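Local coordinates for acetoacetate decarboxylase (Sphingomonas wittichii, PDB 5UPB), which is an acetoacetate decarboxylase-like lyase that probably acts, as its family does, through a Schiff base formed on an active-site lysine, at the interface of chains A and B. Numbering follows the deposited sequence. Chains: chain A/B, Acetoacetate decarboxylase.

The interface of chains A and B. Residues chain A 111, 122-123, 153; chain B 6, 15, 108-109.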
loop_
_atom_site.group_PDB
_atom_site.type_symbol
_atom_site.label_atom_id
_atom_site.label_comp_id
_atom_site.label_asym_id
_atom_site.label_seq_id
_atom_site.Cartn_x
_atom_site.Cartn_y
_atom_site.Cartn_z
ATOM N N LEU A 111 3.645 -6.019 14.261
ATOM C CA LEU A 111 2.435 -6.683 14.719
ATOM C C LEU A 111 2.765 -7.930 15.529
ATOM O O LEU A 111 2.229 -8.145 16.634
ATOM C CB LEU A 111 1.550 -7.010 13.519
ATOM C CG LEU A 111 0.229 -7.694 13.866
ATOM C CD1 LEU A 111 -0.763 -7.349 12.774
ATOM C CD2 LEU A 111 0.424 -9.174 14.002
ATOM N N LYS A 122 -3.407 -4.837 14.846
ATOM C CA LYS A 122 -3.832 -5.118 13.479
ATOM C C LYS A 122 -2.956 -4.310 12.522
ATOM O O LYS A 122 -2.176 -3.429 12.939
ATOM C CB LYS A 122 -5.298 -4.742 13.293
ATOM C CG LYS A 122 -6.268 -5.572 14.159
ATOM C CD LYS A 122 -7.723 -5.108 13.929
ATOM C CE LYS A 122 -8.674 -5.894 14.732
ATOM N NZ LYS A 122 -10.076 -5.318 14.633
ATOM N N ILE A 123 -3.087 -4.609 11.230
ATOM C CA ILE A 123 -2.412 -3.843 10.198
ATOM C C ILE A 123 -3.343 -2.745 9.721
ATOM O O ILE A 123 -4.494 -3.005 9.339
ATOM C CB ILE A 123 -2.007 -4.708 9.002
ATOM C CG1 ILE A 123 -0.959 -5.749 9.379
ATOM C CG2 ILE A 123 -1.527 -3.750 7.848
ATOM C CD1 ILE A 123 0.399 -5.127 9.765
ATOM N N ARG A 153 -8.153 1.436 8.077
ATOM C CA ARG A 153 -8.034 0.016 7.784
ATOM C C ARG A 153 -9.235 -0.419 6.965
ATOM O O ARG A 153 -10.361 -0.001 7.246
ATOM C CB ARG A 153 -7.932 -0.802 9.077
ATOM C CG ARG A 153 -7.847 -2.318 8.842
ATOM C CD ARG A 153 -7.530 -3.073 10.154
ATOM N NE ARG A 153 -7.487 -4.522 9.976
ATOM C CZ ARG A 153 -8.550 -5.326 10.064
ATOM N NH1 ARG A 153 -9.764 -4.842 10.351
ATOM N NH2 ARG A 153 -8.405 -6.638 9.866
ATOM N N PHE B 6 -8.977 -8.087 18.312
ATOM C CA PHE B 6 -9.246 -7.448 19.617
ATOM C C PHE B 6 -10.409 -8.134 20.317
ATOM O O PHE B 6 -11.488 -8.290 19.719
ATOM C CB PHE B 6 -9.609 -5.978 19.456
ATOM C CG PHE B 6 -8.613 -5.166 18.665
ATOM C CD1 PHE B 6 -7.250 -5.432 18.726
ATOM C CD2 PHE B 6 -9.054 -4.097 17.871
ATOM C CE1 PHE B 6 -6.338 -4.653 17.992
ATOM C CE2 PHE B 6 -8.153 -3.318 17.152
ATOM C CZ PHE B 6 -6.781 -3.601 17.200
ATOM N N LEU B 15 -10.054 -10.249 14.923
ATOM C CA LEU B 15 -9.492 -10.542 13.608
ATOM C C LEU B 15 -9.983 -11.878 13.065
ATOM O O LEU B 15 -10.326 -12.002 11.879
ATOM C CB LEU B 15 -7.977 -10.542 13.729
ATOM C CG LEU B 15 -7.078 -10.059 12.629
ATOM C CD1 LEU B 15 -7.553 -8.743 12.039
ATOM C CD2 LEU B 15 -5.715 -9.950 13.284
ATOM N N GLU B 108 -3.957 -9.163 7.028
ATOM C CA GLU B 108 -3.430 -9.773 8.247
ATOM C C GLU B 108 -4.422 -10.723 8.890
ATOM O O GLU B 108 -4.001 -11.595 9.662
ATOM C CB GLU B 108 -2.973 -8.695 9.276
ATOM C CG GLU B 108 -3.997 -8.222 10.286
ATOM C CD GLU B 108 -5.076 -7.351 9.691
ATOM O OE1 GLU B 108 -5.832 -7.834 8.820
ATOM O OE2 GLU B 108 -5.189 -6.175 10.108
ATOM N N TRP B 109 -5.720 -10.594 8.609
ATOM C CA TRP B 109 -6.636 -11.617 9.114
ATOM C C TRP B 109 -6.342 -12.968 8.499
ATOM O O TRP B 109 -6.502 -14.000 9.174
ATOM C CB TRP B 109 -8.104 -11.230 8.891
ATOM C CG TRP B 109 -8.448 -10.570 7.557
ATOM C CD1 TRP B 109 -8.465 -9.219 7.293
ATOM C CD2 TRP B 109 -8.893 -11.212 6.352
ATOM N NE1 TRP B 109 -8.850 -8.989 5.991
ATOM C CE2 TRP B 109 -9.119 -10.190 5.393
ATOM C CE3 TRP B 109 -9.119 -12.549 5.986
ATOM C CZ2 TRP B 109 -9.549 -10.455 4.100
ATOM C CZ3 TRP B 109 -9.544 -12.814 4.679
ATOM C CH2 TRP B 109 -9.748 -11.774 3.751
#
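A:Arg153 and B:Glu108 reach toward each other across the interface and form a salt bridge between the two chains. The guanidinium presents its side, NE and NH2, so that each nitrogen takes one carboxylate oxygen. A:Arg153 NE lies 2.8 Å from B:Glu108 OE2, on the syn side of that oxygen. A:Arg153 NH2 lies 3.0 Å from B:Glu108 OE1 in a nearly straight bond, 168° at the hydrogen. The fit is not flat. The two planes are turned 52° apart, and NH2 reaches OE1 from above the carboxylate plane. B:Glu108 OE2 takes a further bond on its anti side, from the backbone N of A:Ile123 at 2.9 Å. Within chain B, the backbone N of B:Trp109 stands 2.8 Å from B:Glu108 OE1, at the anti lone pair, though that bond is strongly bent. Each oxygen thus accepts from at least two donors, which should hold the carboxylate against turning. The bend at chi2 (-72°) turns the carboxylate back over the start of helix 108-116, where OE1 meets that backbone N. CB of B:Glu108 packs against CG1 of A:Ile123, 3.6 Å away, the two side chains running antiparallel. An alanine here would probably leave the guanidinium of A:Arg153 and the N-H of A:Ile123 without their shared acceptor across the interface.

Around this core, A:Lys122 runs extended beyond CG between two flat groups: its CD covers one face of the A:Arg153 guanidinium, and its CE lies over the B:Phe6 ring, 3.7 Å from the centroid, in a CH-pi contact. B:Leu15 brings CD1 against the A:Lys122 chain at CG, 4.0 Å away. Strand 121-123, strand 146-153 and a helix start are thereby joined between chains; repeated by the two-fold, the patch probably helps hold this pair of subunits together within the deposited tetramer.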